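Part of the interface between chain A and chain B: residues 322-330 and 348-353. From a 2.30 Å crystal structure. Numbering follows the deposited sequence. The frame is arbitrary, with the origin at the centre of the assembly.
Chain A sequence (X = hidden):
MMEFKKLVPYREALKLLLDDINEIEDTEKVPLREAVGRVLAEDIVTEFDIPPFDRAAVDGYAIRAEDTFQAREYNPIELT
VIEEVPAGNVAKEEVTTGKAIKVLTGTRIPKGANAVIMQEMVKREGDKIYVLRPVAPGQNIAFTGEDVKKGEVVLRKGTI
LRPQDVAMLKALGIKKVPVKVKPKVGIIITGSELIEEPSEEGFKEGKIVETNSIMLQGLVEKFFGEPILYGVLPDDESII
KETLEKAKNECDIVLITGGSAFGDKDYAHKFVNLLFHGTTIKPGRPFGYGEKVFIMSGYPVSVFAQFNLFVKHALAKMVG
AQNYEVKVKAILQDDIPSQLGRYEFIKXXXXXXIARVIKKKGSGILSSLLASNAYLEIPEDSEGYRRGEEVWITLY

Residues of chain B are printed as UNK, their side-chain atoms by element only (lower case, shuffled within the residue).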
# COMPACT_ATOMS: atom_id res chain seq x y z
N GLN A 322 0.25 1.74 -13.08
CA GLN A 322 1.57 1.14 -13.14
C GLN A 322 2.07 0.91 -11.72
O GLN A 322 1.87 1.76 -10.85
CB GLN A 322 2.54 2.04 -13.90
CG GLN A 322 3.20 1.37 -15.12
CD GLN A 322 2.41 1.53 -16.40
OE1 GLN A 322 2.93 1.24 -17.49
NE2 GLN A 322 1.18 2.00 -16.30
N ASN A 323 2.70 -0.24 -11.48
CA ASN A 323 3.28 -0.58 -10.18
C ASN A 323 2.24 -0.59 -9.06
O ASN A 323 2.40 0.07 -8.03
CB ASN A 323 4.44 0.38 -9.84
CG ASN A 323 5.53 0.38 -10.90
OD1 ASN A 323 5.92 1.43 -11.41
ND2 ASN A 323 6.04 -0.80 -11.22
N TYR A 324 1.17 -1.35 -9.29
CA TYR A 324 0.05 -1.45 -8.35
C TYR A 324 0.14 -2.70 -7.47
O TYR A 324 -0.79 -3.01 -6.71
CB TYR A 324 -1.29 -1.43 -9.11
CG TYR A 324 -1.47 -2.53 -10.14
CD1 TYR A 324 -1.00 -2.39 -11.44
CD2 TYR A 324 -2.14 -3.71 -9.81
CE1 TYR A 324 -1.17 -3.40 -12.39
CE2 TYR A 324 -2.32 -4.72 -10.75
CZ TYR A 324 -1.83 -4.56 -12.04
OH TYR A 324 -2.01 -5.55 -12.97
N GLU A 325 1.26 -3.42 -7.56
CA GLU A 325 1.52 -4.58 -6.72
C GLU A 325 3.02 -4.82 -6.56
O GLU A 325 3.81 -4.50 -7.45
CB GLU A 325 0.83 -5.83 -7.29
CG GLU A 325 1.37 -6.30 -8.63
CD GLU A 325 0.55 -7.42 -9.25
OE1 GLU A 325 -0.30 -8.02 -8.55
OE2 GLU A 325 0.75 -7.72 -10.44
N VAL A 326 3.39 -5.40 -5.42
CA VAL A 326 4.79 -5.65 -5.09
C VAL A 326 5.06 -7.15 -5.08
O VAL A 326 4.36 -7.90 -4.41
CB VAL A 326 5.14 -5.09 -3.69
CG1 VAL A 326 6.65 -5.06 -3.49
CG2 VAL A 326 4.54 -3.71 -3.48
N LYS A 327 6.09 -7.57 -5.82
CA LYS A 327 6.55 -8.95 -5.78
C LYS A 327 7.81 -9.07 -4.93
O LYS A 327 8.74 -8.28 -5.08
CB LYS A 327 6.80 -9.47 -7.20
CG LYS A 327 5.53 -9.89 -7.93
CD LYS A 327 5.77 -11.08 -8.87
CE LYS A 327 4.47 -11.58 -9.49
NZ LYS A 327 3.59 -10.46 -9.96
N VAL A 328 7.82 -10.06 -4.05
CA VAL A 328 8.87 -10.24 -3.05
C VAL A 328 9.45 -11.66 -3.12
O VAL A 328 8.72 -12.63 -3.27
CB VAL A 328 8.32 -9.98 -1.63
CG1 VAL A 328 9.40 -10.15 -0.58
CG2 VAL A 328 7.71 -8.58 -1.55
N LYS A 329 10.77 -11.75 -2.99
CA LYS A 329 11.48 -13.03 -2.93
C LYS A 329 11.47 -13.53 -1.48
O LYS A 329 11.76 -12.77 -0.57
CB LYS A 329 12.92 -12.85 -3.42
CG LYS A 329 13.78 -14.12 -3.42
CD LYS A 329 15.28 -13.78 -3.36
CE LYS A 329 16.04 -14.35 -4.56
NZ LYS A 329 17.42 -13.78 -4.67
N ALA A 330 11.15 -14.80 -1.29
CA ALA A 330 11.03 -15.37 0.06
C ALA A 330 11.37 -16.86 0.10
O ALA A 330 11.11 -17.59 -0.85
CB ALA A 330 9.63 -15.14 0.60
N UNK B 348 16.32 3.79 -2.57
CA UNK B 348 16.48 2.77 -3.61
C UNK B 348 15.17 2.52 -4.37
O UNK B 348 14.08 2.80 -3.86
c UNK B 348 18.23 1.66 -2.11
c UNK B 348 15.39 -0.50 -2.93
c UNK B 348 17.01 1.43 -3.00
c UNK B 348 15.92 0.70 -2.21
N UNK B 349 15.29 2.00 -5.59
CA UNK B 349 14.15 1.47 -6.34
C UNK B 349 14.17 -0.05 -6.32
O UNK B 349 15.06 -0.67 -6.90
c UNK B 349 10.62 2.24 -9.13
c UNK B 349 12.79 0.53 -9.32
c UNK B 349 10.54 1.10 -9.91
c UNK B 349 11.62 0.24 -10.01
o UNK B 349 9.37 0.83 -10.58
c UNK B 349 11.80 2.52 -8.45
c UNK B 349 14.17 1.98 -7.78
c UNK B 349 12.90 1.67 -8.53
N UNK B 350 13.19 -0.65 -5.64
CA UNK B 350 13.06 -2.10 -5.55
C UNK B 350 12.11 -2.64 -6.62
O UNK B 350 11.06 -2.06 -6.88
c UNK B 350 11.45 -6.66 -4.00
c UNK B 350 12.79 -6.30 -3.92
c UNK B 350 12.17 -3.97 -4.08
o UNK B 350 11.09 -7.98 -3.95
c UNK B 350 12.55 -2.51 -4.16
c UNK B 350 10.48 -5.69 -4.13
c UNK B 350 10.83 -4.36 -4.17
c UNK B 350 13.13 -4.96 -3.96
N UNK B 351 12.48 -3.78 -7.21
CA UNK B 351 11.67 -4.44 -8.24
C UNK B 351 12.14 -5.87 -8.48
O UNK B 351 13.28 -6.09 -8.90
c UNK B 351 10.73 -4.12 -10.60
o UNK B 351 9.95 -2.79 -12.42
c UNK B 351 10.92 -3.42 -11.93
c UNK B 351 11.73 -3.66 -9.56
o UNK B 351 12.04 -3.50 -12.49
N UNK B 352 11.27 -6.84 -8.20
CA UNK B 352 11.55 -8.26 -8.42
C UNK B 352 12.91 -8.71 -7.88
O UNK B 352 13.75 -9.23 -8.62
o UNK B 352 9.80 -8.12 -11.62
n UNK B 352 9.00 -8.56 -9.57
c UNK B 352 11.41 -8.62 -9.90
c UNK B 352 10.00 -8.41 -10.44
N UNK B 353 13.12 -8.48 -6.59
CA UNK B 353 14.29 -8.96 -5.88
C UNK B 353 15.58 -8.20 -6.12
O UNK B 353 16.64 -8.65 -5.69
O HOH W 1 8.14 -5.78 -7.59

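Position 348 of chain B carries four side-chain carbons and no heteroatom, forked at the first carbon, with one arm two carbons long; none of them reaches chain A. This beta-branched pattern is that of isoleucine. Ile B348 is buried, but it takes no part in this contact.

At position 349 a single carbon leads to a six-membered carbon ring that bears one oxygen, and this oxygen lies 3.6 Å from OD1 of Asn A323. A ring with such an oxygen is the signature of tyrosine. The CA-to-CB bond of Tyr B349 points sideways, yet with chi1 at t the ring extends so that its far end comes nearer to chain A. The approach of its hydroxyl to Asn A323 is polar but too long to count as a hydrogen bond here.

Position 350 repeats the pattern of one carbon, a six-carbon ring and one oxygen, but its CA-to-CB bond points toward chain A and its oxygen lies 2.6 Å from the backbone O of Lys A327. A ring-borne oxygen again means tyrosine. Because a carbonyl oxygen can only accept, OH of Tyr B350 must donate in this short hydrogen bond. The same hydroxyl oxygen packs 3.3 Å from CA of Val A328. Val A326 meets the ring at its edge, near the ring plane, where its CG1 is 3.9 Å from CE1 of Tyr B350.

The side chain at position 351 has three carbons in a row, the third carrying two oxygens. Its CA-to-CB bond points away from chain A, and although the end of the side chain comes nearer, it makes no close contact. A carboxylate at this distance from the backbone identifies glutamate, and Glu B351 remains exposed.

Position 352 has two side-chain carbons, the second bearing one oxygen and one nitrogen. The nitrogen lies 3.4 Å from CB of Lys A327. This short amide belongs to asparagine, and the nitrogen of Asn B352 is ND2. Its backbone N also donates a weak hydrogen bond of 3.4 Å to O of water 1, which accepts a second, of 3.2 Å, from N of Lys A327 and so bridges the two backbones.

No side-chain atom follows CA at position 353, so the residue is glycine. Its phi of 77° by itself favours glycine. N of Gly B353 donates a weak hydrogen bond, 3.4 Å long, to OH of Tyr B350.

The contact is modest, burying 288 Å² over both stretches, and the strands do not pair: their directions differ by 78° and their axes come no closer than 8.2 Å. Tyr B350 instead reaches across with its side chain. Its hydroxyl donates to the Lys A327 carbonyl while accepting weakly from Gly B353, so that one oxygen ties the chain A backbone to the turn that follows the chain B strand. The Val A326 contact adds apolar packing at the ring edge, and the water supplements this direct link.

Chain B (348-353) IYYENG
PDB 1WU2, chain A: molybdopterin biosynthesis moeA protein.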